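Local coordinates for RidA family protein (Mycobacterium tuberculosis, PDB 3I7T) that is of unknown function but belongs to the YjgF/YER057c/UK114 (RidA) family and assembles as a homotrimer, at residues T69-T74 against L110-E115. Numbering follows the deposited sequence.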
ATOM      1  N   THR A  69       4.450   7.597   3.164  1.00  5.88           N
ATOM      2  CA  THR A  69       5.499   6.676   2.722  1.00  6.00           C
ATOM      3  C   THR A  69       5.163   5.273   3.220  1.00  6.53           C
ATOM      4  O   THR A  69       4.379   5.099   4.161  1.00  6.14           O
ATOM      5  CB  THR A  69       6.899   7.070   3.227  1.00  6.34           C
ATOM      6  OG1 THR A  69       6.869   7.175   4.657  1.00  4.23           O
ATOM      7  CG2 THR A  69       7.359   8.400   2.638  1.00  5.66           C
ATOM      8  N   ARG A  70       5.746   4.265   2.578  1.00  6.32           N
ATOM      9  CA  ARG A  70       5.572   2.888   3.025  1.00  6.73           C
ATOM     10  C   ARG A  70       6.914   2.250   2.823  1.00  5.96           C
ATOM     11  O   ARG A  70       7.494   2.374   1.738  1.00  5.45           O
ATOM     12  CB  ARG A  70       4.502   2.173   2.202  1.00  6.75           C
ATOM     13  CG  ARG A  70       4.243   0.730   2.633  1.00  8.84           C
ATOM     14  CD  ARG A  70       3.023   0.122   1.900  1.00 10.37           C
ATOM     15  NE  ARG A  70       1.772   0.743   2.342  1.00 11.25           N
ATOM     16  CZ  ARG A  70       1.070   1.622   1.631  1.00 10.60           C
ATOM     17  NH1 ARG A  70      -0.042   2.127   2.132  1.00 12.06           N
ATOM     18  NH2 ARG A  70       1.464   1.987   0.421  1.00 12.59           N
ATOM     19  N   ILE A  71       7.413   1.603   3.879  1.00  5.14           N
ATOM     20  CA  ILE A  71       8.768   1.080   3.910  1.00  5.23           C
ATOM     21  C   ILE A  71       8.773  -0.432   4.112  1.00  5.71           C
ATOM     22  O   ILE A  71       8.252  -0.927   5.104  1.00  5.54           O
ATOM     23  CB  ILE A  71       9.576   1.740   5.060  1.00  4.97           C
ATOM     24  CG1 ILE A  71       9.545   3.270   4.939  1.00  4.25           C
ATOM     25  CG2 ILE A  71      11.021   1.205   5.098  1.00  6.09           C
ATOM     26  CD1 ILE A  71      10.117   3.972   6.134  1.00  4.23           C
ATOM     27  N   TYR A  72       9.344  -1.152   3.150  1.00  5.94           N
ATOM     28  CA  TYR A  72       9.597  -2.579   3.277  1.00  6.22           C
ATOM     29  C   TYR A  72      11.061  -2.809   3.589  1.00  6.11           C
ATOM     30  O   TYR A  72      11.932  -2.336   2.860  1.00  5.66           O
ATOM     31  CB  TYR A  72       9.267  -3.301   1.968  1.00  6.80           C
ATOM     32  CG  TYR A  72       7.907  -2.968   1.409  1.00  8.70           C
ATOM     33  CD1 TYR A  72       6.772  -3.594   1.895  1.00 11.06           C
ATOM     34  CD2 TYR A  72       7.756  -2.028   0.397  1.00 12.42           C
ATOM     35  CE1 TYR A  72       5.509  -3.297   1.398  1.00 12.15           C
ATOM     36  CE2 TYR A  72       6.495  -1.722  -0.113  1.00 14.23           C
ATOM     37  CZ  TYR A  72       5.375  -2.364   0.399  1.00 14.24           C
ATOM     38  OH  TYR A  72       4.111  -2.074  -0.092  1.00 15.38           O
ATOM     39  N   VAL A  73      11.328  -3.571   4.642  1.00  5.65           N
ATOM     40  CA  VAL A  73      12.691  -3.905   5.006  1.00  5.99           C
ATOM     41  C   VAL A  73      12.874  -5.414   5.105  1.00  6.39           C
ATOM     42  O   VAL A  73      11.918  -6.153   5.380  1.00  6.76           O
ATOM     43  CB  VAL A  73      13.117  -3.237   6.320  1.00  5.61           C
ATOM     44  CG1 VAL A  73      13.242  -1.745   6.129  1.00  4.73           C
ATOM     45  CG2 VAL A  73      12.129  -3.587   7.456  1.00  5.66           C
ATOM     46  N   THR A  74      14.096  -5.886   4.881  1.00  6.92           N
ATOM     47  CA  THR A  74      14.337  -7.311   5.010  1.00  6.88           C
ATOM     48  C   THR A  74      14.697  -7.684   6.453  1.00  7.42           C
ATOM     49  O   THR A  74      14.634  -8.847   6.826  1.00  7.60           O
ATOM     50  CB  THR A  74      15.379  -7.862   3.988  1.00  7.63           C
ATOM     51  OG1 THR A  74      16.643  -7.193   4.139  1.00  5.91           O
ATOM     52  CG2 THR A  74      14.859  -7.700   2.556  1.00  7.15           C
ATOM     53  N   LEU A 110      19.342  -6.083  -1.819  1.00  9.74           N
ATOM     54  CA  LEU A 110      18.476  -4.931  -1.579  1.00  9.35           C
ATOM     55  C   LEU A 110      17.766  -5.113  -0.244  1.00  9.31           C
ATOM     56  O   LEU A 110      17.123  -6.140  -0.012  1.00  9.54           O
ATOM     57  CB  LEU A 110      17.467  -4.778  -2.726  1.00  8.63           C
ATOM     58  CG  LEU A 110      18.182  -4.586  -4.069  1.00  8.03           C
ATOM     59  CD1 LEU A 110      17.188  -4.359  -5.202  1.00  6.03           C
ATOM     60  CD2 LEU A 110      19.164  -3.418  -3.964  1.00  6.74           C
ATOM     61  N   LEU A 111      17.898  -4.116   0.628  1.00  8.75           N
ATOM     62  CA  LEU A 111      17.551  -4.270   2.040  1.00  8.04           C
ATOM     63  C   LEU A 111      16.336  -3.462   2.453  1.00  7.48           C
ATOM     64  O   LEU A 111      15.789  -3.649   3.543  1.00  7.77           O
ATOM     65  CB  LEU A 111      18.736  -3.833   2.887  1.00  8.05           C
ATOM     66  CG  LEU A 111      20.018  -4.613   2.623  1.00  7.82           C
ATOM     67  CD1 LEU A 111      21.145  -4.037   3.477  1.00  8.04           C
ATOM     68  CD2 LEU A 111      19.819  -6.104   2.887  1.00  6.79           C
ATOM     69  N   VAL A 112      15.930  -2.557   1.581  1.00  6.91           N
ATOM     70  CA  VAL A 112      14.853  -1.620   1.879  1.00  6.62           C
ATOM     71  C   VAL A 112      14.223  -1.140   0.574  1.00  6.48           C
ATOM     72  O   VAL A 112      14.917  -0.927  -0.417  1.00  6.64           O
ATOM     73  CB  VAL A 112      15.332  -0.418   2.763  1.00  6.24           C
ATOM     74  CG1 VAL A 112      16.464   0.338   2.108  1.00  6.14           C
ATOM     75  CG2 VAL A 112      14.178   0.530   3.039  1.00  5.29           C
ATOM     76  N   GLU A 113      12.898  -1.036   0.558  1.00  6.59           N
ATOM     77  CA  GLU A 113      12.198  -0.422  -0.561  1.00  7.46           C
ATOM     78  C   GLU A 113      11.172   0.576  -0.020  1.00  7.48           C
ATOM     79  O   GLU A 113      10.507   0.303   0.975  1.00  7.81           O
ATOM     80  CB  GLU A 113      11.519  -1.487  -1.418  1.00  7.67           C
ATOM     81  CG  GLU A 113      10.726  -0.926  -2.610  1.00  9.16           C
ATOM     82  CD  GLU A 113      10.456  -1.991  -3.654  1.00 11.68           C
ATOM     83  OE1 GLU A 113      11.172  -3.011  -3.658  1.00 12.23           O
ATOM     84  OE2 GLU A 113       9.521  -1.831  -4.464  1.00 14.64           O
ATOM     85  N   ILE A 114      11.058   1.730  -0.667  1.00  6.94           N
ATOM     86  CA  ILE A 114      10.149   2.774  -0.201  1.00  6.96           C
ATOM     87  C   ILE A 114       9.194   3.244  -1.292  1.00  7.30           C
ATOM     88  O   ILE A 114       9.616   3.536  -2.410  1.00  7.99           O
ATOM     89  CB  ILE A 114      10.960   3.973   0.354  1.00  7.00           C
ATOM     90  CG1 ILE A 114      11.971   3.442   1.383  1.00  6.51           C
ATOM     91  CG2 ILE A 114      10.022   5.072   0.903  1.00  5.26           C
ATOM     92  CD1 ILE A 114      12.864   4.491   2.009  1.00  6.88           C
ATOM     93  N   GLU A 115       7.906   3.308  -0.963  1.00  7.47           N
ATOM     94  CA  GLU A 115       6.911   3.952  -1.807  1.00  7.99           C
ATOM     95  C   GLU A 115       6.548   5.320  -1.253  1.00  7.30           C
ATOM     96  O   GLU A 115       6.739   5.594  -0.065  1.00  8.13           O
ATOM     97  CB  GLU A 115       5.635   3.110  -1.824  1.00  8.20           C
ATOM     98  CG  GLU A 115       5.817   1.734  -2.383  1.00 10.14           C
ATOM     99  CD  GLU A 115       4.550   0.908  -2.212  1.00 14.43           C
ATOM    100  OE1 GLU A 115       3.635   1.372  -1.504  1.00 16.68           O
ATOM    101  OE2 GLU A 115       4.456  -0.188  -2.790  1.00 14.96           O
TER
HETATM  102  O   HOH W   1      16.798  -4.917   5.896  1.00 21.71           O
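R70 and E115 meet because R70 sets CG anti to the backbone N (chi1 -179°) and then bends at chi3, while E115 turns CG anti to its carbonyl carbon (chi1 -62°) and runs extended beyond it. The two side chains rise together from an antiparallel pair of strands, 66-73 and 112-119, neighbours in the mixed sheet of the YjgF-like fold. In the salt bridge E115 OE1, 3.0 Å from R70 NH2, lies in the guanidinium plane and is met nearly along its C-O axis, although the carboxylate is turned steeply to the guanidinium. The other oxygen, E115 OE2, reaches the edge of the Y72 ring and accepts a weak hydrogen bond from Y72 OH at 3.3 Å. E115 OE1 also forms a salt bridge with R70 NH1 of the second subunit, and OE2 a hydrogen bond with S98 OG of that subunit; NH1 of this chain's own R70 forms a salt bridge with E115 OE1 of the third subunit. Each arginine thus links two carboxylates across the trimer interface, which would probably help offset the close approach of like-charged R70 side chains.

Backbone evidence for the register is direct. R70-E115 and Y72-E113 are hydrogen-bonded pairs, the shortest bond being E113 N to Y72 O at 2.8 Å. I71-I114 and V73-V112 are the non-hydrogen-bonded pairs, and their side chains face helices 41-58 and 79-90. On that apolar face V112 CG2 touches I71 CG2 at 3.8 Å and V73 CG1 at 3.9 Å, bridging two residues of the facing strand. Past the strand end, T74 N still donates to L111 O (3.1 Å), from 40° above the carbonyl plane. A water 2.9 Å from T74 OG1 donates to the same L111 O.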